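Local coordinates for conserved hypothetical secreted protein (Helicobacter pylori, PDB 4RNZ), which is a cell shape-determining metallopeptidase of the M23B family that carries a bound zinc ion and probably cleaves peptidoglycan peptides, at residues 22-27 with 77-82; 57-62 with 67-72; 177-182 with 322-327. All blocks are in the same frame, centred on the assembly; numbering follows the deposited sequence.

Contact 1: 22-27 with 77-82; sequences QKLYYN and YFLDFI
Leu24, on the short helix 23-26, reaches the strand 76-83 and packs on Tyr77, Leu79 and the backbone of Phe78. No hydrogen bond joins the two segments; the 179 Å² they bury together centres on this one leucine, which makes van der Waals contact with side chains and with the strand backbone.

Side chain meets side chain at two places. The Leu24 CD2 methyl lies 3.8 Å from Tyr77 CB, where the two side chains run at about a right angle. Beside it, Leu24 CG sits 3.9 Å from Leu79 CB, with Leu79 CD1 slightly farther off.

The second kind of contact is with the peptide chain. With CG opposite the backbone N (chi1 -165°) and chi2 at 56°, the CD1 branch of Leu24 lies 3.7 Å from Tyr77 O and 3.8 Å from both Phe78 C and Leu79 N.

The Tyr77 hydroxyl is turned from the helix and is hydrogen-bonded to Leu55 O, at the start of strand 55-61, two strands away in the sheet. Tyr25, whose side chain starts out away from the strand, packs instead on Leu11 and Leu12 of helix 11-17. One leucine from a single helical turn, laid against the outermost strand 76-83, is surface packing at the edge of the five-stranded antiparallel sheet of the N-terminal Csd3 region.

Contact 2: 57-62 with 67-72; sequences QALIPI and QIHIYK
Gln57 and His69 are joined by a side-chain hydrogen bond across two antiparallel strands: His69 NE2 donates to Gln57 OE1 at 2.8 Å. The N-H...O angle is 160°; the acceptor lies near the imidazole plane, and the donor meets a lone pair in the amide's carbonyl plane, although amide and ring are inclined at 61°. With chi1 at -177°, the His69 ring is carried toward Gln57, while Tyr71 CD1 lies over one face of that ring, offset toward the rim, and Leu59 CD2 packs 3.5 Å from His69 CD2.

The backbone pairing is that of a beta hairpin, strands 55-61 and 66-73. Ala58 and Ile70 form one hydrogen-bonded pair, Ala58 N to Ile70 O at 2.8 Å and Ile70 N to Ala58 O at 2.9 Å. Ile60 and Ile68 form the next: Ile60 N gives to Ile68 O at 2.9 Å, and Ile68 N to Ile60 O at 2.7 Å. Ile70 O also receives a CA-H...O contact from Gln57 CA, at 3.1 Å.

Gln67 finds its polar partners elsewhere: OE1 accepts from Arg146 NH2 and NE2 donates to Pro83 O. The Tyr71 hydroxyl is hydrogen-bonded to Asp80 OD2. Past the strand end, Ile62 CG2 meets Ile68 CD1 at 3.9 Å.

Contact 3: 177-182 with 322-327; sequences HYYDSK and SKLHGK
Where the short strand 178-179 of a branched antiparallel sheet meets the chain leading into helix 326-348, Leu324 makes a CH-pi contact with Tyr179. Leu324 CD2 stands over one face of the phenol ring, 4.0 Å from the Tyr179 ring centroid and 27° off the ring normal. Its nearest ring atom is Tyr179 CZ, at 3.6 Å, so the methyl is displaced toward the hydroxyl end. Leu324 CG, anti to the carbonyl carbon (chi1 -63°), is brought over the same ring, 3.9 Å from Tyr179 CE2, and the two side chains run at a slant to each other.

In the sheet, strand 178-179 lies between strands 166-172 and 185-186; the backbone of Tyr179 pairs with Phe171. Segment 322-327 joins this region through backbone bonds of Leu324 with Ala183 and of Ser322 with Glu185.

Ser322 O lies near the plane of the Tyr179 ring, at its edge. Ser322 OG stays 3.7 Å from Tyr179 OH, beyond hydrogen-bonding distance; Tyr179 OH is hydrogen-bonded to Asn175 ND2 instead. Just past the tyrosine the chain bends in an Asx turn: Lys182 N donates to Asp180 OD1 at 2.7 Å, with an N-H...O angle of 135°, approaching from above the carboxylate plane.

In the fold
Contacts 1 and 2 lie in the N-terminal Csd3 region, their centres 10 Å apart, and share a five-stranded antiparallel sheet in which strands 66-73 and 76-83 are neighbours. Along the chain, contact 2 is nested within the loop that contact 1 closes. They touch directly: Asp80 O lies 2.7 Å from His69 N, a probable hydrogen bond, and Phe81 CD1 packs 3.5 Å from Ile62 CD1. This region supplies Glu34 to the zinc site, alongside His219, Asp223 and His301. Contact 3 follows later in sequence, away from that site and about 38 Å from contact 2 between centres, where strand 178-179, part of a separate branched sheet, meets the lead-in to helix 326-348.

Contact 1: 22-27 with 77-82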
loop_
_atom_site.group_PDB
_atom_site.type_symbol
_atom_site.label_atom_id
_atom_site.label_comp_id
_atom_site.label_asym_id
_atom_site.label_seq_id
_atom_site.Cartn_x
_atom_site.Cartn_y
_atom_site.Cartn_z
ATOM N N GLN A 22 13.063 27.567 1.275
ATOM C CA GLN A 22 13.431 26.180 1.381
ATOM C C GLN A 22 13.739 25.734 2.801
ATOM O O GLN A 22 13.746 24.529 3.080
ATOM C CB GLN A 22 14.578 25.875 0.418
ATOM C CG GLN A 22 14.081 25.758 -1.020
ATOM C CD GLN A 22 15.189 25.866 -2.059
ATOM O OE1 GLN A 22 16.067 25.014 -2.141
ATOM N NE2 GLN A 22 15.113 26.898 -2.891
ATOM N N LYS A 23 13.961 26.687 3.709
ATOM C CA LYS A 23 14.134 26.351 5.130
ATOM C C LYS A 23 12.922 25.662 5.696
ATOM O O LYS A 23 13.000 25.002 6.729
ATOM C CB LYS A 23 14.417 27.593 5.963
ATOM C CG LYS A 23 13.238 28.536 6.108
ATOM C CD LYS A 23 13.663 29.836 6.784
ATOM C CE LYS A 23 12.717 30.976 6.414
ATOM N NZ LYS A 23 13.201 32.249 6.992
ATOM N N LEU A 24 11.771 25.888 5.074
ATOM C CA LEU A 24 10.563 25.165 5.448
ATOM C C LEU A 24 10.813 23.647 5.419
ATOM O O LEU A 24 10.340 22.916 6.275
ATOM C CB LEU A 24 9.399 25.576 4.537
ATOM C CG LEU A 24 7.998 25.195 5.004
ATOM C CD1 LEU A 24 7.708 25.743 6.392
ATOM C CD2 LEU A 24 6.953 25.691 4.005
ATOM N N TYR A 25 11.576 23.178 4.444
ATOM C CA TYR A 25 12.070 21.795 4.451
ATOM C C TYR A 25 13.302 21.574 5.356
ATOM O O TYR A 25 13.313 20.670 6.185
ATOM C CB TYR A 25 12.397 21.316 3.024
ATOM C CG TYR A 25 13.045 19.957 3.014
ATOM C CD1 TYR A 25 12.291 18.807 3.190
ATOM C CD2 TYR A 25 14.424 19.825 2.883
ATOM C CE1 TYR A 25 12.884 17.562 3.209
ATOM C CE2 TYR A 25 15.026 18.579 2.912
ATOM C CZ TYR A 25 14.244 17.449 3.065
ATOM O OH TYR A 25 14.844 16.222 3.070
ATOM N N TYR A 26 14.341 22.386 5.191
ATOM C CA TYR A 26 15.612 22.134 5.886
ATOM C C TYR A 26 15.449 22.117 7.387
ATOM O O TYR A 26 16.092 21.310 8.065
ATOM C CB TYR A 26 16.686 23.139 5.457
ATOM C CG TYR A 26 17.103 23.008 4.011
ATOM C CD1 TYR A 26 17.631 21.823 3.531
ATOM C CD2 TYR A 26 16.979 24.072 3.121
ATOM C CE1 TYR A 26 18.021 21.689 2.206
ATOM C CE2 TYR A 26 17.372 23.947 1.794
ATOM C CZ TYR A 26 17.886 22.756 1.344
ATOM O OH TYR A 26 18.275 22.619 0.031
ATOM N N ASN A 27 14.563 22.976 7.909
ATOM C CA ASN A 27 14.259 22.997 9.341
ATOM C C ASN A 27 13.506 21.803 9.877
ATOM O O ASN A 27 13.388 21.665 11.080
ATOM C CB ASN A 27 13.460 24.254 9.727
ATOM C CG ASN A 27 14.322 25.489 9.809
ATOM O OD1 ASN A 27 13.863 26.602 9.536
ATOM N ND2 ASN A 27 15.579 25.309 10.203
ATOM N N TYR A 77 5.338 30.962 5.642
ATOM C CA TYR A 77 4.793 29.680 5.244
ATOM C C TYR A 77 5.000 28.723 6.378
ATOM O O TYR A 77 5.941 28.855 7.173
ATOM C CB TYR A 77 5.474 29.160 3.979
ATOM C CG TYR A 77 4.957 29.787 2.708
ATOM C CD1 TYR A 77 3.876 29.238 2.026
ATOM C CD2 TYR A 77 5.557 30.917 2.170
ATOM C CE1 TYR A 77 3.414 29.794 0.845
ATOM C CE2 TYR A 77 5.105 31.480 1.001
ATOM C CZ TYR A 77 4.033 30.922 0.336
ATOM O OH TYR A 77 3.597 31.495 -0.837
ATOM N N PHE A 78 4.095 27.756 6.465
ATOM C CA PHE A 78 4.145 26.745 7.499
ATOM C C PHE A 78 3.932 25.377 6.869
ATOM O O PHE A 78 3.354 25.294 5.820
ATOM C CB PHE A 78 3.050 27.038 8.505
ATOM C CG PHE A 78 3.310 28.281 9.309
ATOM C CD1 PHE A 78 2.921 29.529 8.836
ATOM C CD2 PHE A 78 3.995 28.204 10.500
ATOM C CE1 PHE A 78 3.192 30.668 9.574
ATOM C CE2 PHE A 78 4.276 29.355 11.240
ATOM C CZ PHE A 78 3.863 30.574 10.776
ATOM N N LEU A 79 4.368 24.314 7.532
ATOM C CA LEU A 79 4.168 22.979 7.005
ATOM C C LEU A 79 3.744 22.076 8.120
ATOM O O LEU A 79 4.466 21.936 9.112
ATOM C CB LEU A 79 5.465 22.508 6.359
ATOM C CG LEU A 79 5.384 21.279 5.473
ATOM C CD1 LEU A 79 6.479 21.334 4.418
ATOM C CD2 LEU A 79 5.438 20.015 6.322
ATOM N N ASP A 80 2.554 21.495 7.979
ATOM C CA ASP A 80 2.048 20.542 8.952
ATOM C C ASP A 80 1.845 19.208 8.250
ATOM O O ASP A 80 1.616 19.170 7.052
ATOM C CB ASP A 80 0.692 20.967 9.555
ATOM C CG ASP A 80 0.771 22.247 10.353
ATOM O OD1 ASP A 80 1.801 22.487 10.993
ATOM O OD2 ASP A 80 -0.213 23.014 10.349
ATOM N N PHE A 81 1.894 18.141 9.032
ATOM C CA PHE A 81 1.512 16.810 8.572
ATOM C C PHE A 81 0.167 16.565 9.208
ATOM O O PHE A 81 0.064 16.565 10.425
ATOM C CB PHE A 81 2.545 15.801 9.008
ATOM C CG PHE A 81 3.856 15.955 8.293
ATOM C CD1 PHE A 81 4.082 15.322 7.075
ATOM C CD2 PHE A 81 4.860 16.750 8.824
ATOM C CE1 PHE A 81 5.288 15.479 6.392
ATOM C CE2 PHE A 81 6.066 16.903 8.157
ATOM C CZ PHE A 81 6.280 16.273 6.938
ATOM N N ILE A 82 -0.873 16.397 8.393
ATOM C CA ILE A 82 -2.229 16.310 8.922
ATOM C C ILE A 82 -2.994 15.115 8.372
ATOM O O ILE A 82 -2.628 14.594 7.321
ATOM C CB ILE A 82 -3.014 17.608 8.624
ATOM C CG1 ILE A 82 -3.211 17.797 7.131
ATOM C CG2 ILE A 82 -2.293 18.810 9.218
ATOM C CD1 ILE A 82 -4.185 18.913 6.784
#

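Contact 2: 57-62 with 67-72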
loop_
_atom_site.group_PDB
_atom_site.type_symbol
_atom_site.label_atom_id
_atom_site.label_comp_id
_atom_site.label_asym_id
_atom_site.label_seq_id
_atom_site.Cartn_x
_atom_site.Cartn_y
_atom_site.Cartn_z
ATOM N N GLN A 57 -1.761 27.716 -0.452
ATOM C CA GLN A 57 -2.034 26.443 0.217
ATOM C C GLN A 57 -1.765 25.261 -0.677
ATOM O O GLN A 57 -1.953 25.335 -1.888
ATOM C CB GLN A 57 -3.477 26.343 0.647
ATOM C CG GLN A 57 -3.783 27.046 1.929
ATOM C CD GLN A 57 -5.066 26.527 2.477
ATOM O OE1 GLN A 57 -5.078 25.678 3.370
ATOM N NE2 GLN A 57 -6.166 26.976 1.891
ATOM N N ALA A 58 -1.351 24.161 -0.055
ATOM C CA ALA A 58 -1.216 22.887 -0.751
ATOM C C ALA A 58 -1.495 21.730 0.193
ATOM O O ALA A 58 -1.123 21.769 1.391
ATOM C CB ALA A 58 0.161 22.751 -1.343
ATOM N N LEU A 59 -2.150 20.702 -0.363
ATOM C CA LEU A 59 -2.415 19.471 0.338
ATOM C C LEU A 59 -1.837 18.353 -0.532
ATOM O O LEU A 59 -2.292 18.145 -1.665
ATOM C CB LEU A 59 -3.906 19.273 0.568
ATOM C CG LEU A 59 -4.608 20.291 1.472
ATOM C CD1 LEU A 59 -6.109 20.048 1.428
ATOM C CD2 LEU A 59 -4.092 20.223 2.904
ATOM N N ILE A 60 -0.819 17.687 0.000
ATOM C CA ILE A 60 -0.020 16.711 -0.733
ATOM C C ILE A 60 0.022 15.403 0.065
ATOM O O ILE A 60 0.607 15.343 1.148
ATOM C CB ILE A 60 1.415 17.215 -0.957
ATOM C CG1 ILE A 60 1.416 18.554 -1.727
ATOM C CG2 ILE A 60 2.235 16.183 -1.720
ATOM C CD1 ILE A 60 2.752 19.302 -1.628
ATOM N N PRO A 61 -0.630 14.352 -0.445
ATOM C CA PRO A 61 -0.719 13.136 0.351
ATOM C C PRO A 61 0.628 12.444 0.439
ATOM O O PRO A 61 1.342 12.410 -0.550
ATOM C CB PRO A 61 -1.681 12.254 -0.452
ATOM C CG PRO A 61 -2.333 13.148 -1.442
ATOM C CD PRO A 61 -1.363 14.242 -1.712
ATOM N N ILE A 62 0.967 11.930 1.615
ATOM C CA ILE A 62 2.143 11.084 1.782
ATOM C C ILE A 62 1.784 9.633 2.120
ATOM O O ILE A 62 2.654 8.788 2.100
ATOM C CB ILE A 62 3.174 11.638 2.784
ATOM C CG1 ILE A 62 2.560 11.975 4.125
ATOM C CG2 ILE A 62 3.854 12.893 2.234
ATOM C CD1 ILE A 62 3.590 12.541 5.081
ATOM N N GLN A 67 -1.204 13.648 5.077
ATOM C CA GLN A 67 -0.835 14.586 4.023
ATOM C C GLN A 67 -0.030 15.757 4.551
ATOM O O GLN A 67 -0.130 16.140 5.700
ATOM C CB GLN A 67 -2.076 15.128 3.275
ATOM C CG GLN A 67 -3.024 16.001 4.087
ATOM C CD GLN A 67 -4.385 16.226 3.407
ATOM O OE1 GLN A 67 -4.487 16.339 2.189
ATOM N NE2 GLN A 67 -5.431 16.299 4.209
ATOM N N ILE A 68 0.769 16.335 3.669
ATOM C CA ILE A 68 1.465 17.561 3.980
ATOM C C ILE A 68 0.502 18.703 3.709
ATOM O O ILE A 68 -0.062 18.781 2.622
ATOM C CB ILE A 68 2.669 17.743 3.050
ATOM C CG1 ILE A 68 3.758 16.745 3.429
ATOM C CG2 ILE A 68 3.207 19.177 3.095
ATOM C CD1 ILE A 68 4.860 16.667 2.388
ATOM N N HIS A 69 0.344 19.585 4.686
ATOM C CA HIS A 69 -0.368 20.841 4.492
ATOM C C HIS A 69 0.615 22.009 4.554
ATOM O O HIS A 69 1.200 22.278 5.611
ATOM C CB HIS A 69 -1.426 20.994 5.584
ATOM C CG HIS A 69 -2.276 22.226 5.449
ATOM N ND1 HIS A 69 -2.901 22.827 6.533
ATOM C CD2 HIS A 69 -2.597 22.973 4.366
ATOM C CE1 HIS A 69 -3.554 23.899 6.117
ATOM N NE2 HIS A 69 -3.409 23.995 4.806
ATOM N N ILE A 70 0.791 22.689 3.424
ATOM C CA ILE A 70 1.593 23.902 3.349
ATOM C C ILE A 70 0.650 25.073 3.244
ATOM O O ILE A 70 -0.279 25.058 2.421
ATOM C CB ILE A 70 2.507 23.929 2.111
ATOM C CG1 ILE A 70 3.626 22.890 2.276
ATOM C CG2 ILE A 70 3.097 25.317 1.888
ATOM C CD1 ILE A 70 4.268 22.474 0.976
ATOM N N TYR A 71 0.861 26.081 4.086
ATOM C CA TYR A 71 -0.016 27.257 4.022
ATOM C C TYR A 71 0.746 28.501 4.421
ATOM O O TYR A 71 1.665 28.448 5.253
ATOM C CB TYR A 71 -1.261 27.105 4.892
ATOM C CG TYR A 71 -0.955 26.764 6.319
ATOM C CD1 TYR A 71 -0.690 25.453 6.685
ATOM C CD2 TYR A 71 -0.901 27.748 7.314
ATOM C CE1 TYR A 71 -0.399 25.123 7.988
ATOM C CE2 TYR A 71 -0.607 27.413 8.621
ATOM C CZ TYR A 71 -0.358 26.098 8.945
ATOM O OH TYR A 71 -0.050 25.729 10.220
ATOM N N LYS A 72 0.379 29.598 3.774
ATOM C CA LYS A 72 0.933 30.911 4.084
ATOM C C LYS A 72 0.067 31.556 5.155
ATOM O O LYS A 72 -1.137 31.660 4.972
ATOM C CB LYS A 72 0.952 31.775 2.829
ATOM C CG LYS A 72 1.708 33.073 3.041
ATOM C CD LYS A 72 1.889 33.860 1.759
ATOM C CE LYS A 72 2.723 35.098 2.054
ATOM N NZ LYS A 72 3.205 35.705 0.789
#

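Contact 3: 177-182 with 322-327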
loop_
_atom_site.group_PDB
_atom_site.type_symbol
_atom_site.label_atom_id
_atom_site.label_comp_id
_atom_site.label_asym_id
_atom_site.label_seq_id
_atom_site.Cartn_x
_atom_site.Cartn_y
_atom_site.Cartn_z
ATOM N N HIS A 177 -2.814 -8.006 6.531
ATOM C CA HIS A 177 -2.563 -9.322 5.939
ATOM C C HIS A 177 -3.872 -10.023 5.535
ATOM O O HIS A 177 -4.936 -9.642 6.006
ATOM C CB HIS A 177 -1.798 -10.180 6.936
ATOM C CG HIS A 177 -0.458 -9.607 7.302
ATOM N ND1 HIS A 177 0.725 -10.270 7.068
ATOM C CD2 HIS A 177 -0.114 -8.419 7.861
ATOM C CE1 HIS A 177 1.739 -9.528 7.479
ATOM N NE2 HIS A 177 1.260 -8.398 7.960
ATOM N N TYR A 178 -3.766 -11.023 4.654
ATOM C CA TYR A 178 -4.905 -11.817 4.163
ATOM C C TYR A 178 -4.953 -13.155 4.888
ATOM O O TYR A 178 -3.903 -13.743 5.168
ATOM C CB TYR A 178 -4.760 -12.127 2.684
ATOM C CG TYR A 178 -4.842 -10.965 1.695
ATOM C CD1 TYR A 178 -5.903 -10.033 1.725
ATOM C CD2 TYR A 178 -3.880 -10.847 0.675
ATOM C CE1 TYR A 178 -5.970 -9.005 0.785
ATOM C CE2 TYR A 178 -3.935 -9.841 -0.268
ATOM C CZ TYR A 178 -4.974 -8.907 -0.218
ATOM O OH TYR A 178 -4.997 -7.921 -1.196
ATOM N N TYR A 179 -6.149 -13.623 5.133
ATOM C CA TYR A 179 -6.368 -14.837 5.845
ATOM C C TYR A 179 -7.359 -15.705 5.142
ATOM O O TYR A 179 -8.287 -15.224 4.534
ATOM C CB TYR A 179 -6.830 -14.548 7.267
ATOM C CG TYR A 179 -5.744 -13.943 8.090
ATOM C CD1 TYR A 179 -5.586 -12.590 8.139
ATOM C CD2 TYR A 179 -4.828 -14.723 8.734
ATOM C CE1 TYR A 179 -4.577 -12.022 8.851
ATOM C CE2 TYR A 179 -3.812 -14.164 9.448
ATOM C CZ TYR A 179 -3.690 -12.808 9.494
ATOM O OH TYR A 179 -2.692 -12.218 10.177
ATOM N N ASP A 180 -7.135 -16.993 5.242
ATOM C CA ASP A 180 -8.106 -17.902 4.770
ATOM C C ASP A 180 -9.181 -17.995 5.764
ATOM O O ASP A 180 -9.245 -17.359 6.768
ATOM C CB ASP A 180 -7.584 -19.289 4.401
ATOM C CG ASP A 180 -7.113 -20.097 5.580
ATOM O OD1 ASP A 180 -7.489 -19.866 6.721
ATOM O OD2 ASP A 180 -6.330 -20.988 5.313
ATOM N N SER A 181 -10.133 -18.878 5.451
ATOM C CA SER A 181 -11.307 -19.088 6.308
ATOM C C SER A 181 -11.074 -19.870 7.595
ATOM O O SER A 181 -11.938 -19.963 8.431
ATOM C CB SER A 181 -12.563 -19.577 5.560
ATOM O OG SER A 181 -12.393 -20.718 4.792
ATOM N N LYS A 182 -9.887 -20.400 7.754
ATOM C CA LYS A 182 -9.496 -20.965 9.011
ATOM C C LYS A 182 -8.636 -19.991 9.748
ATOM O O LYS A 182 -7.946 -20.356 10.643
ATOM C CB LYS A 182 -8.722 -22.257 8.809
ATOM C CG LYS A 182 -9.508 -23.413 8.250
ATOM C CD LYS A 182 -8.711 -24.685 8.453
ATOM C CE LYS A 182 -9.463 -25.960 8.084
ATOM N NZ LYS A 182 -9.171 -27.083 9.013
ATOM N N SER A 322 1.490 -16.807 9.535
ATOM C CA SER A 322 0.778 -16.356 10.680
ATOM C C SER A 322 -0.611 -16.988 10.755
ATOM O O SER A 322 -1.111 -17.544 9.806
ATOM C CB SER A 322 0.743 -14.837 10.642
ATOM O OG SER A 322 0.029 -14.238 11.693
ATOM N N LYS A 323 -1.191 -16.908 11.935
ATOM C CA LYS A 323 -2.563 -17.279 12.183
ATOM C C LYS A 323 -3.063 -16.274 13.163
ATOM O O LYS A 323 -2.280 -15.723 13.894
ATOM C CB LYS A 323 -2.697 -18.627 12.865
ATOM C CG LYS A 323 -2.141 -19.812 12.148
ATOM C CD LYS A 323 -2.322 -21.012 13.034
ATOM C CE LYS A 323 -1.811 -22.269 12.391
ATOM N NZ LYS A 323 -2.482 -23.511 12.848
ATOM N N LEU A 324 -4.370 -16.061 13.181
ATOM C CA LEU A 324 -4.976 -15.206 14.163
ATOM C C LEU A 324 -5.208 -15.997 15.429
ATOM O O LEU A 324 -5.416 -17.169 15.366
ATOM C CB LEU A 324 -6.297 -14.645 13.668
ATOM C CG LEU A 324 -6.322 -13.738 12.458
ATOM C CD1 LEU A 324 -7.705 -13.208 12.193
ATOM C CD2 LEU A 324 -5.357 -12.612 12.642
ATOM N N HIS A 325 -5.192 -15.308 16.564
ATOM C CA HIS A 325 -5.402 -15.923 17.867
ATOM C C HIS A 325 -6.322 -15.118 18.768
ATOM O O HIS A 325 -6.657 -13.963 18.479
ATOM C CB HIS A 325 -4.052 -16.073 18.559
ATOM C CG HIS A 325 -3.098 -16.920 17.789
ATOM N ND1 HIS A 325 -3.262 -18.280 17.674
ATOM C CD2 HIS A 325 -1.995 -16.606 17.068
ATOM C CE1 HIS A 325 -2.291 -18.777 16.925
ATOM N NE2 HIS A 325 -1.510 -17.782 16.548
ATOM N N GLY A 326 -6.705 -15.745 19.875
ATOM C CA GLY A 326 -7.461 -15.084 20.933
ATOM C C GLY A 326 -8.783 -14.543 20.438
ATOM O O GLY A 326 -9.459 -15.156 19.608
ATOM N N LYS A 327 -9.130 -13.368 20.931
ATOM C CA LYS A 327 -10.371 -12.730 20.546
ATOM C C LYS A 327 -10.337 -12.254 19.083
ATOM O O LYS A 327 -11.373 -12.207 18.441
ATOM C CB LYS A 327 -10.699 -11.569 21.493
ATOM C CG LYS A 327 -12.189 -11.403 21.743
ATOM C CD LYS A 327 -12.514 -10.037 22.329
ATOM C CE LYS A 327 -14.014 -9.773 22.324
ATOM N NZ LYS A 327 -14.301 -8.325 22.130
#